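Local atomic coordinates of protein - conserved hypothetical (PDB entry 4LES), a protein that is of unknown function, a conserved Bacillus anthracis protein whose ordered part is about half beta-strand, in antiparallel sheets, with two short helices. Residues Tyr145-Val149 against Trp150-Ser154; Tyr194-Val197 against Asn198-Tyr201. All blocks are in the same frame, centred on the assembly; numbering follows the deposited sequence.

Interaction 1: Tyr145-Val149 against Trp150-Ser154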
loop_
_atom_site.group_PDB
_atom_site.type_symbol
_atom_site.label_atom_id
_atom_site.label_comp_id
_atom_site.label_asym_id
_atom_site.label_seq_id
_atom_site.Cartn_x
_atom_site.Cartn_y
_atom_site.Cartn_z
ATOM N N TYR A 145 -3.195 5.244 9.175
ATOM C CA TYR A 145 -1.953 4.610 9.602
ATOM C C TYR A 145 -0.740 4.993 8.766
ATOM O O TYR A 145 -0.856 5.350 7.584
ATOM C CB TYR A 145 -2.136 3.088 9.679
ATOM C CG TYR A 145 -3.147 2.743 10.733
ATOM C CD1 TYR A 145 -4.508 2.826 10.465
ATOM C CD2 TYR A 145 -2.750 2.389 12.015
ATOM C CE1 TYR A 145 -5.446 2.552 11.429
ATOM C CE2 TYR A 145 -3.685 2.118 12.998
ATOM C CZ TYR A 145 -5.031 2.201 12.697
ATOM O OH TYR A 145 -5.976 1.919 13.663
ATOM N N GLN A 146 0.416 4.913 9.414
ATOM C CA GLN A 146 1.694 5.222 8.804
ATOM C C GLN A 146 2.333 3.907 8.340
ATOM O O GLN A 146 2.389 2.964 9.098
ATOM C CB GLN A 146 2.597 5.895 9.852
ATOM C CG GLN A 146 3.817 6.588 9.282
ATOM C CD GLN A 146 3.466 7.918 8.634
ATOM O OE1 GLN A 146 3.176 8.903 9.328
ATOM N NE2 GLN A 146 3.515 7.964 7.300
ATOM N N SER A 147 2.814 3.849 7.104
ATOM C CA SER A 147 3.417 2.631 6.571
ATOM C C SER A 147 4.703 2.254 7.290
ATOM O O SER A 147 5.470 3.114 7.667
ATOM C CB SER A 147 3.735 2.788 5.068
ATOM O OG SER A 147 4.231 1.554 4.518
ATOM N N ASP A 148 4.923 0.958 7.480
ATOM C CA ASP A 148 6.180 0.449 8.039
ATOM C C ASP A 148 7.156 0.342 6.855
ATOM O O ASP A 148 7.050 -0.565 6.022
ATOM C CB ASP A 148 5.943 -0.915 8.703
ATOM C CG ASP A 148 7.234 -1.607 9.154
ATOM O OD1 ASP A 148 8.345 -1.235 8.708
ATOM O OD2 ASP A 148 7.118 -2.564 9.935
ATOM N N VAL A 149 8.097 1.271 6.779
ATOM C CA VAL A 149 9.046 1.334 5.667
ATOM C C VAL A 149 9.908 0.060 5.488
ATOM O O VAL A 149 10.253 -0.286 4.352
ATOM C CB VAL A 149 9.916 2.609 5.786
ATOM C CG1 VAL A 149 11.030 2.634 4.748
ATOM C CG2 VAL A 149 9.036 3.856 5.672
ATOM N N TRP A 150 10.228 -0.644 6.581
ATOM C CA TRP A 150 11.053 -1.864 6.488
ATOM C C TRP A 150 10.247 -3.030 5.889
ATOM O O TRP A 150 10.668 -3.656 4.919
ATOM C CB TRP A 150 11.683 -2.198 7.852
ATOM C CG TRP A 150 12.709 -3.367 7.890
ATOM C CD1 TRP A 150 12.915 -4.223 8.940
ATOM C CD2 TRP A 150 13.620 -3.804 6.841
ATOM N NE1 TRP A 150 13.904 -5.138 8.631
ATOM C CE2 TRP A 150 14.345 -4.912 7.353
ATOM C CE3 TRP A 150 13.893 -3.371 5.531
ATOM C CZ2 TRP A 150 15.321 -5.587 6.599
ATOM C CZ3 TRP A 150 14.866 -4.050 4.785
ATOM C CH2 TRP A 150 15.561 -5.144 5.324
ATOM N N ALA A 151 9.076 -3.285 6.447
ATOM C CA ALA A 151 8.203 -4.343 5.941
ATOM C C ALA A 151 7.884 -4.076 4.474
ATOM O O ALA A 151 7.926 -4.989 3.651
ATOM C CB ALA A 151 6.936 -4.411 6.761
ATOM N N ALA A 152 7.596 -2.812 4.149
ATOM C CA ALA A 152 7.296 -2.413 2.767
ATOM C C ALA A 152 8.462 -2.729 1.846
ATOM O O ALA A 152 8.269 -3.155 0.696
ATOM C CB ALA A 152 6.935 -0.941 2.690
ATOM N N SER A 153 9.676 -2.533 2.355
ATOM C CA SER A 153 10.868 -2.826 1.583
ATOM C C SER A 153 11.007 -4.336 1.354
ATOM O O SER A 153 11.359 -4.766 0.257
ATOM C CB SER A 153 12.107 -2.267 2.284
ATOM O OG SER A 153 13.271 -2.584 1.550
ATOM N N SER A 154 10.722 -5.131 2.389
ATOM C CA SER A 154 10.801 -6.594 2.289
ATOM C C SER A 154 9.759 -7.099 1.321
ATOM O O SER A 154 10.026 -8.005 0.530
ATOM C CB SER A 154 10.554 -7.242 3.639
ATOM O OG SER A 154 11.375 -6.635 4.608
#
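D148 and A151 meet where a loop turns into a helix, and one carboxylate oxygen serves two backbone N-H groups. Its OD1 accepts a nearly straight bond from A151 N at 3.1 Å (168° at the hydrogen), the donor arriving from above the carboxylate plane rather than within it. The same oxygen takes a weak, bent bond from W150 N at 2.9 Å. With CG trans to the backbone N (chi1 172°), the carboxylate folds over the helix start, and its OD2 rests 3.7 Å from A151 CB. This is the classical helix N-cap: D148 stands just before helix 149-158 and supplies an acceptor to backbone N-H groups that lack one in the first turn. A negative charge at this end would be favoured by the helix dipole, which may in turn steady the ionised carboxylate. The first main-chain bonds follow at once, A152 N to D148 O at 3.0 Å and S153 N to V149 O at 3.1 Å. The tight side is made by small residues: buried A152 sets its CB 3.4 Å from D148 O, and A151 packs on V180 of strand 174-184. S147, ahead of the cap, uses its hydroxyl elsewhere, on V180 N, and only grazes A152 CB through OG at 4.1 Å. The loose side belongs to V149 and W150, which meet the turn through CB and are both exposed; W150 also touches Q104 of strand 102-104, is poorly ordered and touches a neighbouring molecule in the crystal.

Interaction 2: Tyr194-Val197 against Asn198-Tyr201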
loop_
_atom_site.group_PDB
_atom_site.type_symbol
_atom_site.label_atom_id
_atom_site.label_comp_id
_atom_site.label_asym_id
_atom_site.label_seq_id
_atom_site.Cartn_x
_atom_site.Cartn_y
_atom_site.Cartn_z
ATOM N N TYR A 194 -10.914 1.248 5.202
ATOM C CA TYR A 194 -10.950 2.021 3.989
ATOM C C TYR A 194 -9.562 2.361 3.507
ATOM O O TYR A 194 -8.573 2.293 4.264
ATOM C CB TYR A 194 -11.660 3.365 4.274
ATOM C CG TYR A 194 -12.998 3.241 4.951
ATOM C CD1 TYR A 194 -13.083 3.056 6.319
ATOM C CD2 TYR A 194 -14.186 3.302 4.217
ATOM C CE1 TYR A 194 -14.322 2.924 6.957
ATOM C CE2 TYR A 194 -15.431 3.193 4.844
ATOM C CZ TYR A 194 -15.489 2.998 6.211
ATOM O OH TYR A 194 -16.691 2.872 6.841
ATOM N N VAL A 195 -9.482 2.713 2.235
ATOM C CA VAL A 195 -8.250 3.268 1.677
ATOM C C VAL A 195 -8.597 4.700 1.250
ATOM O O VAL A 195 -9.568 4.911 0.511
ATOM C CB VAL A 195 -7.684 2.467 0.506
ATOM C CG1 VAL A 195 -6.512 3.221 -0.098
ATOM C CG2 VAL A 195 -7.224 1.084 0.984
ATOM N N VAL A 196 -7.846 5.677 1.772
ATOM C CA VAL A 196 -8.076 7.085 1.434
ATOM C C VAL A 196 -6.957 7.588 0.520
ATOM O O VAL A 196 -5.758 7.478 0.836
ATOM C CB VAL A 196 -8.224 7.989 2.687
ATOM C CG1 VAL A 196 -8.340 9.452 2.295
ATOM C CG2 VAL A 196 -9.441 7.554 3.493
ATOM N N VAL A 197 -7.365 8.136 -0.617
ATOM C CA VAL A 197 -6.430 8.615 -1.602
ATOM C C VAL A 197 -6.474 10.147 -1.726
ATOM O O VAL A 197 -7.528 10.755 -1.998
ATOM C CB VAL A 197 -6.672 7.944 -2.966
ATOM C CG1 VAL A 197 -5.755 8.529 -4.029
ATOM C CG2 VAL A 197 -6.443 6.431 -2.860
ATOM N N ASN A 198 -5.314 10.737 -1.477
ATOM C CA ASN A 198 -5.086 12.169 -1.579
ATOM C C ASN A 198 -6.026 12.953 -0.693
ATOM O O ASN A 198 -6.357 14.070 -1.020
ATOM C CB ASN A 198 -5.305 12.601 -3.026
ATOM C CG ASN A 198 -4.682 13.944 -3.312
ATOM O OD1 ASN A 198 -3.599 14.248 -2.822
ATOM N ND2 ASN A 198 -5.360 14.754 -4.091
ATOM N N ASN A 199 -6.461 12.341 0.406
ATOM C CA ASN A 199 -7.483 12.894 1.297
ATOM C C ASN A 199 -8.686 13.373 0.501
ATOM O O ASN A 199 -9.350 14.305 0.887
ATOM C CB ASN A 199 -6.887 14.019 2.145
ATOM C CG ASN A 199 -5.936 13.489 3.192
ATOM O OD1 ASN A 199 -6.330 12.699 4.058
ATOM N ND2 ASN A 199 -4.679 13.910 3.125
ATOM N N GLU A 200 -8.950 12.707 -0.609
ATOM C CA GLU A 200 -9.969 13.119 -1.566
ATOM C C GLU A 200 -10.954 12.002 -1.911
ATOM O O GLU A 200 -12.102 12.278 -2.235
ATOM C CB GLU A 200 -9.225 13.547 -2.831
ATOM C CG GLU A 200 -10.047 14.225 -3.893
ATOM C CD GLU A 200 -9.200 14.680 -5.066
ATOM O OE1 GLU A 200 -9.749 15.351 -5.945
ATOM O OE2 GLU A 200 -7.995 14.382 -5.129
ATOM N N TYR A 201 -10.499 10.745 -1.876
ATOM C CA TYR A 201 -11.346 9.614 -2.161
ATOM C C TYR A 201 -11.259 8.672 -0.982
ATOM O O TYR A 201 -10.184 8.505 -0.386
ATOM C CB TYR A 201 -10.846 8.850 -3.385
ATOM C CG TYR A 201 -10.760 9.656 -4.645
ATOM C CD1 TYR A 201 -9.590 10.320 -4.985
ATOM C CD2 TYR A 201 -11.841 9.725 -5.522
ATOM C CE1 TYR A 201 -9.501 11.057 -6.150
ATOM C CE2 TYR A 201 -11.754 10.442 -6.701
ATOM C CZ TYR A 201 -10.574 11.111 -7.010
ATOM O OH TYR A 201 -10.486 11.856 -8.170
HETATM O O HOH W 1 -4.909 10.072 1.698
#
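A beta-hairpin with a classic bulge joins strands 193-197 and 201-204, and the residues from V197 to Y201 form its end. V197 and Y201 are an antiparallel hydrogen-bonded pair, with V197 N giving to Y201 O at 2.9 Å. On the return side V197 O receives two donors, E200 N at 2.8 Å from above the carbonyl plane and Y201 N at 3.0 Å within it, so E200 and Y201 both face V197. The chain reverses through N198 and N199, whose positive phi values (57° and 49°) lie in the left-handed helical region that asparagine tolerates well. Across the turn N198 ND2 gives to E200 OE2 at 2.9 Å; OE2 lies almost in the amide plane, while ND2 meets the carboxylate on its anti side, tilted out of its plane. V196 CA sends a C-H toward Y201 O at 3.1 Å, while a water bridges V196 O and N199 N. The Y201 ring sits with its edge near V197 O, CD1 lying 4.3 Å from V197 CB, and its hydroxyl bonds to H79 O. The two donors on V197 O probably fix the bulge, and the N198-E200 bond adds a polar tie across the turn.

Interactions 1 and 2 illustrate two ways of ending regular structure, a capped helix start and a bulged hairpin, and they follow one another along the chain. Their centres are 18 Å apart and their nearest atoms about 7 Å, without touching. Strand 135-139 relates them: Y145, ahead of the cap, hydrogen-bonds through its backbone to L137, while Y194 and V196 of the hairpin bond to V138 and D136. Both also lean on the four-stranded sheet, interaction 1 through V180 of strand 174-184 and interaction 2 through V85 and V87 of strand 83-96. With the function unassigned, neither contact can be tied to an active site or ligand.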